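Local coordinates for GRAS family transcription factor containing protein, expressed (Oryza sativa Japonica Group, PDB 5HYZ) that binds DNA in vitro, with its GRAS domain involved, and is a probable transcription factor in plant development and abiotic stress resistance, at residues Q210-L215 with L239-V244; S90-L95 with P367-S372. All coordinates share one frame; numbering follows the deposited sequence.

Contact 1: residues Q210-L215 with L239-V244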
loop_
_atom_site.group_PDB
_atom_site.type_symbol
_atom_site.label_atom_id
_atom_site.label_comp_id
_atom_site.label_asym_id
_atom_site.label_seq_id
_atom_site.Cartn_x
_atom_site.Cartn_y
_atom_site.Cartn_z
ATOM N N GLN A 210 -12.060 -14.811 -11.046
ATOM C CA GLN A 210 -13.308 -14.709 -11.766
ATOM C C GLN A 210 -13.687 -16.059 -12.331
ATOM O O GLN A 210 -14.844 -16.467 -12.249
ATOM C CB GLN A 210 -13.168 -13.698 -12.908
ATOM C CG GLN A 210 -14.401 -13.703 -13.892
ATOM C CD GLN A 210 -15.609 -13.247 -13.196
ATOM O OE1 GLN A 210 -15.531 -12.443 -12.278
ATOM N NE2 GLN A 210 -16.765 -13.793 -13.586
ATOM N N LEU A 211 -12.717 -16.756 -12.934
ATOM C CA LEU A 211 -13.038 -17.904 -13.744
ATOM C C LEU A 211 -13.546 -19.035 -12.879
ATOM O O LEU A 211 -14.341 -19.877 -13.352
ATOM C CB LEU A 211 -11.800 -18.325 -14.537
ATOM C CG LEU A 211 -11.871 -18.895 -15.913
ATOM C CD1 LEU A 211 -12.890 -18.065 -16.774
ATOM C CD2 LEU A 211 -10.432 -18.967 -16.502
ATOM N N TYR A 212 -13.160 -19.042 -11.588
ATOM C CA TYR A 212 -13.624 -20.177 -10.770
ATOM C C TYR A 212 -15.169 -20.186 -10.672
ATOM O O TYR A 212 -15.790 -21.228 -10.446
ATOM C CB TYR A 212 -13.043 -20.128 -9.381
ATOM C CG TYR A 212 -13.613 -19.025 -8.482
ATOM C CD1 TYR A 212 -13.111 -17.715 -8.532
ATOM C CD2 TYR A 212 -14.631 -19.317 -7.553
ATOM C CE1 TYR A 212 -13.636 -16.719 -7.680
ATOM C CE2 TYR A 212 -15.135 -18.337 -6.706
ATOM C CZ TYR A 212 -14.653 -17.043 -6.781
ATOM O OH TYR A 212 -15.164 -16.077 -5.924
ATOM N N HIS A 213 -15.771 -19.015 -10.804
ATOM C CA HIS A 213 -17.259 -18.931 -10.771
ATOM C C HIS A 213 -17.916 -19.784 -11.852
ATOM O O HIS A 213 -19.072 -20.191 -11.697
ATOM C CB HIS A 213 -17.771 -17.502 -10.967
ATOM C CG HIS A 213 -17.482 -16.597 -9.827
ATOM N ND1 HIS A 213 -18.030 -16.767 -8.580
ATOM C CD2 HIS A 213 -16.684 -15.512 -9.751
ATOM C CE1 HIS A 213 -17.604 -15.801 -7.786
ATOM N NE2 HIS A 213 -16.767 -15.045 -8.465
ATOM N N LEU A 214 -17.203 -20.052 -12.930
ATOM C CA LEU A 214 -17.763 -20.805 -14.071
ATOM C C LEU A 214 -17.508 -22.296 -13.986
ATOM O O LEU A 214 -18.023 -23.060 -14.800
ATOM C CB LEU A 214 -17.195 -20.271 -15.390
ATOM C CG LEU A 214 -17.516 -18.824 -15.685
ATOM C CD1 LEU A 214 -17.081 -18.484 -17.110
ATOM C CD2 LEU A 214 -18.980 -18.462 -15.423
ATOM N N LEU A 215 -16.713 -22.743 -13.022
ATOM C CA LEU A 215 -16.434 -24.166 -12.935
ATOM C C LEU A 215 -17.739 -24.832 -12.509
ATOM O O LEU A 215 -18.501 -24.250 -11.770
ATOM C CB LEU A 215 -15.356 -24.501 -11.931
ATOM C CG LEU A 215 -13.888 -24.072 -12.146
ATOM C CD1 LEU A 215 -13.119 -24.107 -10.809
ATOM C CD2 LEU A 215 -13.195 -24.975 -13.146
ATOM N N LEU A 239 -4.223 -15.006 -15.505
ATOM C CA LEU A 239 -5.130 -15.778 -14.691
ATOM C C LEU A 239 -4.736 -15.630 -13.237
ATOM O O LEU A 239 -3.561 -15.911 -12.873
ATOM C CB LEU A 239 -5.089 -17.269 -15.081
ATOM C CG LEU A 239 -5.979 -18.217 -14.266
ATOM C CD1 LEU A 239 -7.446 -17.903 -14.541
ATOM C CD2 LEU A 239 -5.681 -19.682 -14.753
ATOM N N GLY A 240 -5.660 -15.218 -12.385
ATOM C CA GLY A 240 -5.352 -15.210 -10.963
ATOM C C GLY A 240 -6.417 -16.004 -10.240
ATOM O O GLY A 240 -7.598 -15.705 -10.376
ATOM N N GLU A 241 -6.045 -17.000 -9.430
ATOM C CA GLU A 241 -7.044 -17.929 -8.924
ATOM C C GLU A 241 -6.691 -18.348 -7.500
ATOM O O GLU A 241 -5.535 -18.311 -7.104
ATOM C CB GLU A 241 -7.156 -19.153 -9.839
ATOM C CG GLU A 241 -8.232 -19.047 -10.960
ATOM C CD GLU A 241 -9.624 -18.761 -10.383
ATOM O OE1 GLU A 241 -9.862 -19.185 -9.240
ATOM O OE2 GLU A 241 -10.450 -18.079 -11.025
ATOM N N TYR A 242 -7.704 -18.723 -6.742
ATOM C CA TYR A 242 -7.500 -19.315 -5.404
ATOM C C TYR A 242 -6.867 -20.696 -5.533
ATOM O O TYR A 242 -7.301 -21.517 -6.356
ATOM C CB TYR A 242 -8.843 -19.427 -4.681
ATOM C CG TYR A 242 -9.551 -18.085 -4.506
ATOM C CD1 TYR A 242 -9.044 -17.129 -3.644
ATOM C CD2 TYR A 242 -10.723 -17.796 -5.210
ATOM C CE1 TYR A 242 -9.693 -15.886 -3.447
ATOM C CE2 TYR A 242 -11.388 -16.566 -5.031
ATOM C CZ TYR A 242 -10.872 -15.628 -4.136
ATOM O OH TYR A 242 -11.523 -14.432 -3.968
ATOM N N GLU A 243 -5.879 -20.982 -4.704
ATOM C CA GLU A 243 -5.112 -22.201 -4.901
ATOM C C GLU A 243 -5.675 -23.280 -4.011
ATOM O O GLU A 243 -5.104 -23.548 -2.942
ATOM C CB GLU A 243 -3.620 -21.920 -4.583
ATOM C CG GLU A 243 -2.671 -23.072 -4.843
ATOM C CD GLU A 243 -2.707 -23.522 -6.270
ATOM O OE1 GLU A 243 -2.632 -22.662 -7.189
ATOM O OE2 GLU A 243 -2.805 -24.742 -6.494
ATOM N N VAL A 244 -6.798 -23.883 -4.423
ATOM C CA VAL A 244 -7.398 -24.918 -3.531
ATOM C C VAL A 244 -8.246 -25.806 -4.423
ATOM O O VAL A 244 -8.897 -25.296 -5.322
ATOM C CB VAL A 244 -8.210 -24.290 -2.351
ATOM C CG1 VAL A 244 -9.372 -23.450 -2.875
ATOM C CG2 VAL A 244 -8.694 -25.428 -1.394
HETATM O O HOH W 1 -9.948 -16.054 -12.567
HETATM O O HOH W 2 -13.806 -13.722 -5.640
#
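L211 meets the strand through its tip. Its CD2 touches L239 CD1 at 3.7 Å, and the two leucine side chains cross at about a right angle. On the same residue, the backbone N donates to water 1, which also lies 2.6 Å from E241 OE2 and within bonding distance of G240 O. Y212 comes next and has the largest share of the contact, with E241 close behind. The Y212 backbone N donates to E241 OE2 at 2.9 Å, approaching from above the carboxylate plane, with an N-H...O angle of 132°. E241 OE1 lies 3.3 Å from Y212 CB and is weakly bonded to the backbone N of Y242. The Y212 ring is the face of a T-shaped pair. Y242 turns its edge to that face, with Y242 CE2 3.5 Å from Y212 CE1 and the planes at 76°. H213 CD2 lies over the opposite face, toward the rim. Both tyrosine hydroxyls bind water 2, which joins the tips of the pair. W314 of helix 311-320 packs against E241 and L211. The carboxylate receives a backbone N-H from the loop, a weak one from its strand, and has water 1 close by, consistent with a charged form.

Contact 2: residues S90-L95 with P367-S372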
loop_
_atom_site.group_PDB
_atom_site.type_symbol
_atom_site.label_atom_id
_atom_site.label_comp_id
_atom_site.label_asym_id
_atom_site.label_seq_id
_atom_site.Cartn_x
_atom_site.Cartn_y
_atom_site.Cartn_z
ATOM N N SER A 90 -5.034 -9.008 -3.261
ATOM C CA SER A 90 -5.440 -8.414 -4.520
ATOM C C SER A 90 -4.304 -7.603 -5.142
ATOM O O SER A 90 -4.137 -7.598 -6.359
ATOM C CB SER A 90 -6.725 -7.541 -4.366
ATOM O OG SER A 90 -6.449 -6.398 -3.549
ATOM N N LYS A 91 -3.481 -6.947 -4.335
ATOM C CA LYS A 91 -2.424 -6.172 -4.901
ATOM C C LYS A 91 -1.405 -7.098 -5.568
ATOM O O LYS A 91 -0.886 -6.800 -6.651
ATOM C CB LYS A 91 -1.750 -5.277 -3.813
ATOM C CG LYS A 91 -0.798 -4.240 -4.429
ATOM C CD LYS A 91 -0.605 -2.981 -3.565
ATOM C CE LYS A 91 0.192 -1.879 -4.308
ATOM N NZ LYS A 91 1.280 -1.222 -3.467
ATOM N N PHE A 92 -1.087 -8.204 -4.886
ATOM C CA PHE A 92 -0.180 -9.199 -5.468
ATOM C C PHE A 92 -0.661 -9.646 -6.837
ATOM O O PHE A 92 0.038 -9.700 -7.846
ATOM C CB PHE A 92 -0.119 -10.417 -4.570
ATOM C CG PHE A 92 0.518 -11.611 -5.251
ATOM C CD1 PHE A 92 1.894 -11.650 -5.485
ATOM C CD2 PHE A 92 -0.266 -12.676 -5.639
ATOM C CE1 PHE A 92 2.460 -12.745 -6.135
ATOM C CE2 PHE A 92 0.315 -13.785 -6.318
ATOM C CZ PHE A 92 1.653 -13.803 -6.553
ATOM N N ALA A 93 -1.933 -9.981 -6.832
ATOM C CA ALA A 93 -2.467 -10.515 -8.092
ATOM C C ALA A 93 -2.432 -9.466 -9.216
ATOM O O ALA A 93 -1.920 -9.689 -10.340
ATOM C CB ALA A 93 -3.905 -10.972 -7.814
ATOM N N HIS A 94 -2.978 -8.295 -8.923
ATOM C CA HIS A 94 -2.972 -7.213 -9.942
ATOM C C HIS A 94 -1.618 -6.817 -10.458
ATOM O O HIS A 94 -1.424 -6.628 -11.640
ATOM C CB HIS A 94 -3.603 -5.926 -9.347
ATOM C CG HIS A 94 -5.033 -6.099 -9.014
ATOM N ND1 HIS A 94 -5.721 -5.220 -8.190
ATOM C CD2 HIS A 94 -5.924 -7.049 -9.397
ATOM C CE1 HIS A 94 -6.977 -5.628 -8.087
ATOM N NE2 HIS A 94 -7.126 -6.727 -8.814
ATOM N N LEU A 95 -0.706 -6.566 -9.542
ATOM C CA LEU A 95 0.616 -6.146 -9.998
ATOM C C LEU A 95 1.339 -7.236 -10.773
ATOM O O LEU A 95 2.035 -6.937 -11.734
ATOM C CB LEU A 95 1.500 -5.684 -8.810
ATOM C CG LEU A 95 0.933 -4.396 -8.207
ATOM C CD1 LEU A 95 1.882 -3.767 -7.192
ATOM C CD2 LEU A 95 0.399 -3.285 -9.218
ATOM N N PRO A 367 0.615 -22.136 -0.538
ATOM C CA PRO A 367 0.178 -21.257 -1.640
ATOM C C PRO A 367 -1.294 -20.922 -1.467
ATOM O O PRO A 367 -2.065 -21.859 -1.230
ATOM C CB PRO A 367 0.403 -22.124 -2.897
ATOM C CG PRO A 367 1.374 -23.162 -2.491
ATOM C CD PRO A 367 1.253 -23.374 -1.025
ATOM N N LEU A 368 -1.689 -19.653 -1.598
ATOM C CA LEU A 368 -3.083 -19.285 -1.439
ATOM C C LEU A 368 -3.664 -18.647 -2.677
ATOM O O LEU A 368 -4.845 -18.886 -3.004
ATOM C CB LEU A 368 -3.274 -18.303 -0.289
ATOM C CG LEU A 368 -2.972 -18.844 1.103
ATOM C CD1 LEU A 368 -3.279 -17.788 2.134
ATOM C CD2 LEU A 368 -3.759 -20.169 1.399
ATOM N N LEU A 369 -2.858 -17.823 -3.340
ATOM C CA LEU A 369 -3.412 -17.040 -4.529
ATOM C C LEU A 369 -2.369 -17.141 -5.617
ATOM O O LEU A 369 -1.217 -16.731 -5.414
ATOM C CB LEU A 369 -3.653 -15.571 -4.174
ATOM C CG LEU A 369 -4.665 -14.870 -5.102
ATOM C CD1 LEU A 369 -4.955 -13.506 -4.530
ATOM C CD2 LEU A 369 -4.133 -14.683 -6.475
ATOM N N THR A 370 -2.721 -17.712 -6.753
ATOM C CA THR A 370 -1.750 -18.020 -7.800
ATOM C C THR A 370 -1.992 -17.217 -9.069
ATOM O O THR A 370 -3.138 -17.100 -9.520
ATOM C CB THR A 370 -1.844 -19.517 -8.075
ATOM O OG1 THR A 370 -1.657 -20.167 -6.798
ATOM C CG2 THR A 370 -0.826 -19.999 -9.048
ATOM N N VAL A 371 -0.927 -16.714 -9.681
ATOM C CA VAL A 371 -1.058 -15.911 -10.887
ATOM C C VAL A 371 -0.248 -16.587 -11.974
ATOM O O VAL A 371 0.830 -17.151 -11.712
ATOM C CB VAL A 371 -0.541 -14.471 -10.663
ATOM C CG1 VAL A 371 -0.532 -13.675 -12.009
ATOM C CG2 VAL A 371 -1.554 -13.733 -9.718
ATOM N N SER A 372 -0.752 -16.570 -13.205
ATOM C CA SER A 372 -0.028 -17.140 -14.347
ATOM C C SER A 372 -0.411 -16.395 -15.619
ATOM O O SER A 372 -1.432 -15.691 -15.655
ATOM C CB SER A 372 -0.340 -18.644 -14.518
ATOM O OG SER A 372 -1.744 -18.849 -14.498
#
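Helix 89-104 packs here against strand 366-374, an antiparallel neighbour of strand 236-242 in the mixed sheet of the GRAS domain. F92 and A93 meet L369 and V371, and all four are buried. A93 sits where the two backbones come closest. Its CB lies 4.0 Å from L369 CD2. V371 CG2 reaches the helix backbone itself, 3.7 Å from A93 CA, which the small side chain of A93 permits. The same methyl touches F92 CE2 at 3.9 Å, and the F92 and V371 side chains slide past each other in opposite directions. F92 CG is anti to the backbone N (chi1 166°). The ring also meets the strand backbone, with F92 CE2 3.4 Å from L369 O. L369 O accepts a weak hydrogen bond from S360 OG. F92 packs further on L361 of strand 358-363. The chain turns a corner at L369, where L368 and L369 both face L361 in a classic beta bulge. From L369 in the bulge to V371, two residues on, the side chains turn to the helix. T370, between them, starts its side chain away from the helix, and its OG1 bonds to S360 OG. Alternate strand residues turned to a helix make the apolar helix-on-sheet packing of alpha/beta folds, consistent with the Rossmann-like core of this domain.

From the N terminus, residues 90-95 come first, on helix 89-104 of the predicted VHIID region. Residues 210-215 follow strand 202-208. After helix 220-231 the chain returns as strand 236-242, and contact 1 closes this short loop of 23 residues within the predicted PFYRE region. Residues 367-372, in the predicted SAW region near the C terminus, then close the long loop of contact 2. Contact 1 is nested inside it. The two meet in the sheet, where strands 236-242 and 366-374 are antiparallel neighbours. L239 N lies 2.9 Å from S372 O, and E243 OE1 lies 2.7 Å from T370 OG1, both probable hydrogen bonds. Together they tie three regions of the GRAS domain to one sheet.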